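Local coordinates for protein neuraminidase (PDB 4GDI) that is a neuraminidase-like surface glycoprotein of a bat influenza A virus that may remove terminal sialic acids, although its putative active site has diverged, at residues 335-343 against 354-362. Residues are numbered along the deposited sequence; the frame is centred on the assembly and turned at random.
With NO3 (nitrate ion), chain V.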
# COMPACT_ATOMS: atom_id res chain seq x y z
N GLN A 335 10.89 22.28 -20.82
CA GLN A 335 10.73 22.14 -19.38
C GLN A 335 9.38 22.72 -18.95
O GLN A 335 9.07 23.90 -19.19
CB GLN A 335 11.89 22.81 -18.65
CG GLN A 335 11.77 22.81 -17.14
CD GLN A 335 11.77 21.43 -16.58
OE1 GLN A 335 12.70 20.66 -16.82
NE2 GLN A 335 10.73 21.09 -15.83
N ARG A 336 8.55 21.91 -18.31
CA ARG A 336 7.25 22.39 -17.85
C ARG A 336 7.38 23.13 -16.52
O ARG A 336 8.30 22.90 -15.74
CB ARG A 336 6.25 21.23 -17.72
CG ARG A 336 5.78 20.66 -19.06
CD ARG A 336 4.50 19.84 -18.89
NE ARG A 336 4.68 18.69 -18.00
CZ ARG A 336 3.76 18.22 -17.17
NH1 ARG A 336 2.56 18.80 -17.10
NH2 ARG A 336 4.03 17.17 -16.41
N ILE A 337 6.40 23.99 -16.25
CA ILE A 337 6.34 24.72 -14.99
C ILE A 337 4.93 24.59 -14.43
O ILE A 337 3.94 24.64 -15.17
CB ILE A 337 6.74 26.22 -15.16
CG1 ILE A 337 6.77 26.95 -13.81
CG2 ILE A 337 5.81 26.94 -16.12
CD1 ILE A 337 7.79 26.38 -12.84
N CYS A 338 4.84 24.39 -13.12
CA CYS A 338 3.55 24.22 -12.48
C CYS A 338 3.52 25.06 -11.22
O CYS A 338 4.56 25.55 -10.77
CB CYS A 338 3.31 22.74 -12.11
SG CYS A 338 3.42 21.53 -13.45
N PHE A 339 2.34 25.24 -10.64
CA PHE A 339 2.30 25.84 -9.32
C PHE A 339 1.31 25.11 -8.45
O PHE A 339 0.42 24.41 -8.95
CB PHE A 339 1.98 27.35 -9.40
CG PHE A 339 0.61 27.67 -9.95
CD1 PHE A 339 -0.49 27.77 -9.11
CD2 PHE A 339 0.43 27.93 -11.30
CE1 PHE A 339 -1.74 28.08 -9.62
CE2 PHE A 339 -0.83 28.25 -11.82
CZ PHE A 339 -1.91 28.32 -10.96
N TRP A 340 1.50 25.21 -7.14
CA TRP A 340 0.54 24.68 -6.19
C TRP A 340 -0.18 25.88 -5.56
O TRP A 340 0.37 26.99 -5.51
CB TRP A 340 1.23 23.79 -5.14
CG TRP A 340 2.45 24.41 -4.47
CD1 TRP A 340 3.76 24.17 -4.77
CD2 TRP A 340 2.47 25.35 -3.38
NE1 TRP A 340 4.59 24.91 -3.96
CE2 TRP A 340 3.81 25.64 -3.10
CE3 TRP A 340 1.47 25.98 -2.63
CZ2 TRP A 340 4.18 26.53 -2.09
CZ3 TRP A 340 1.84 26.86 -1.64
CH2 TRP A 340 3.18 27.13 -1.38
N LEU A 341 -1.39 25.63 -5.07
CA LEU A 341 -2.22 26.69 -4.52
C LEU A 341 -3.15 26.15 -3.43
O LEU A 341 -3.85 25.16 -3.65
CB LEU A 341 -3.04 27.32 -5.65
CG LEU A 341 -4.22 28.21 -5.26
CD1 LEU A 341 -3.72 29.50 -4.68
CD2 LEU A 341 -5.08 28.47 -6.49
N GLU A 342 -3.09 26.76 -2.25
CA GLU A 342 -3.98 26.42 -1.14
C GLU A 342 -5.39 26.90 -1.48
O GLU A 342 -5.60 28.07 -1.82
CB GLU A 342 -3.55 27.11 0.15
CG GLU A 342 -2.37 26.46 0.87
CD GLU A 342 -1.95 27.22 2.11
OE1 GLU A 342 -2.33 28.41 2.23
OE2 GLU A 342 -1.24 26.63 2.97
N ILE A 343 -6.33 25.97 -1.38
CA ILE A 343 -7.75 26.26 -1.47
C ILE A 343 -8.29 26.10 -0.05
O ILE A 343 -8.10 25.06 0.58
CB ILE A 343 -8.45 25.26 -2.40
CG1 ILE A 343 -7.87 25.34 -3.82
CG2 ILE A 343 -9.97 25.48 -2.41
CD1 ILE A 343 -8.00 26.68 -4.47
N GLN A 354 -6.91 23.92 4.73
CA GLN A 354 -6.46 24.17 3.37
C GLN A 354 -6.08 22.87 2.67
O GLN A 354 -5.46 21.98 3.25
CB GLN A 354 -5.30 25.16 3.32
CG GLN A 354 -4.20 24.87 4.29
CD GLN A 354 -4.45 25.51 5.62
OE1 GLN A 354 -5.19 26.49 5.72
NE2 GLN A 354 -3.85 24.95 6.68
N GLU A 355 -6.49 22.79 1.41
CA GLU A 355 -6.13 21.68 0.55
C GLU A 355 -5.38 22.22 -0.67
O GLU A 355 -5.75 23.26 -1.23
CB GLU A 355 -7.41 20.94 0.13
CG GLU A 355 -7.85 19.88 1.13
CD GLU A 355 -6.86 18.73 1.21
OE1 GLU A 355 -6.43 18.25 0.13
OE2 GLU A 355 -6.49 18.34 2.34
N LEU A 356 -4.32 21.54 -1.07
CA LEU A 356 -3.52 22.00 -2.19
C LEU A 356 -4.15 21.54 -3.49
O LEU A 356 -4.50 20.37 -3.63
CB LEU A 356 -2.09 21.45 -2.13
CG LEU A 356 -1.05 22.07 -1.21
CD1 LEU A 356 0.35 21.59 -1.63
CD2 LEU A 356 -1.11 23.60 -1.19
N SER A 357 -4.31 22.46 -4.42
CA SER A 357 -4.55 22.09 -5.80
C SER A 357 -3.27 22.41 -6.58
O SER A 357 -2.40 23.16 -6.11
CB SER A 357 -5.72 22.88 -6.36
OG SER A 357 -5.34 24.24 -6.49
N THR A 358 -3.15 21.86 -7.78
CA THR A 358 -1.98 22.11 -8.61
C THR A 358 -2.42 22.42 -10.03
O THR A 358 -3.41 21.87 -10.50
CB THR A 358 -1.02 20.89 -8.64
OG1 THR A 358 -1.71 19.75 -9.15
CG2 THR A 358 -0.46 20.57 -7.29
N PHE A 359 -1.66 23.29 -10.70
CA PHE A 359 -1.94 23.75 -12.05
C PHE A 359 -0.62 23.74 -12.82
O PHE A 359 0.40 24.13 -12.28
CB PHE A 359 -2.46 25.19 -12.05
CG PHE A 359 -3.88 25.34 -11.59
CD1 PHE A 359 -4.18 25.36 -10.24
CD2 PHE A 359 -4.90 25.49 -12.50
CE1 PHE A 359 -5.48 25.51 -9.82
CE2 PHE A 359 -6.21 25.65 -12.09
CZ PHE A 359 -6.50 25.66 -10.74
N CYS A 360 -0.66 23.31 -14.07
CA CYS A 360 0.55 23.32 -14.89
C CYS A 360 0.35 24.17 -16.14
O CYS A 360 -0.77 24.28 -16.66
CB CYS A 360 0.95 21.90 -15.27
SG CYS A 360 1.50 20.93 -13.87
N GLY A 361 1.44 24.77 -16.62
CA GLY A 361 1.38 25.57 -17.82
C GLY A 361 1.19 24.70 -19.04
O GLY A 361 1.66 23.57 -19.06
N ILE A 362 0.46 25.19 -20.04
CA ILE A 362 0.30 24.47 -21.30
C ILE A 362 0.64 25.44 -22.41
O ILE A 362 0.51 26.64 -22.24
CB ILE A 362 -1.13 23.92 -21.52
CG1 ILE A 362 -2.16 25.06 -21.42
CG2 ILE A 362 -1.45 22.82 -20.51
CD1 ILE A 362 -3.55 24.69 -21.90
N NO3 V . 0.86 16.51 -14.86
O1 NO3 V . 1.71 17.56 -14.54
O2 NO3 V . -0.20 16.14 -14.00
O3 NO3 V . 1.02 15.81 -16.04
O HOH W 1 1.32 20.87 -18.58
O HOH W 2 4.44 24.11 -18.58
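The beta hairpin of strands 338-346 and 352-362 forms the two middle strands of a four-stranded antiparallel sheet, one blade of the neuraminidase beta-propeller, and a disulfide locks Cys338 to Cys360 across it. These cysteines form a non-hydrogen-bonded pair with CA atoms only 4.0 Å apart; each SG lies anti to its carbonyl carbon, and the SG atoms join at 2.1 Å with chi3 of 97°. The next pair, Phe339 and Phe359, is hydrogen-bonded in both directions, with Phe339 N to Phe359 O at 2.8 Å. On the opposite face of the sheet from the disulfide, their rings are nearly parallel (9°) but slid apart, with centroids 5.2 Å from each other. Across the hairpin, one face of the Phe339 ring instead receives Phe359 CB, a CH-pi contact 3.7 Å from the ring centroid; Phe270 and Trp21 also meet this ring. Leu341 O accepts from Ser357 N at 2.8 Å and, weakly, from Ser357 OG at 3.3 Å. On the disulfide's face, Leu356 CD2 touches both Trp340 CE3 (3.8 Å) and Glu342 CG. Both NH1 and NH2 of Arg336 hold one oxygen, O1, of a nitrate probably from the crystallisation liquor, at the guanidinium edge, while NE is salt-bridged to Asp329; Val133 N of a neighbouring subunit also binds the nitrate. Strand 317-324 flanks 338-346, and strand 20-25 borders 352-362, whose Thr358 OG1 bonds to Thr24 OG1.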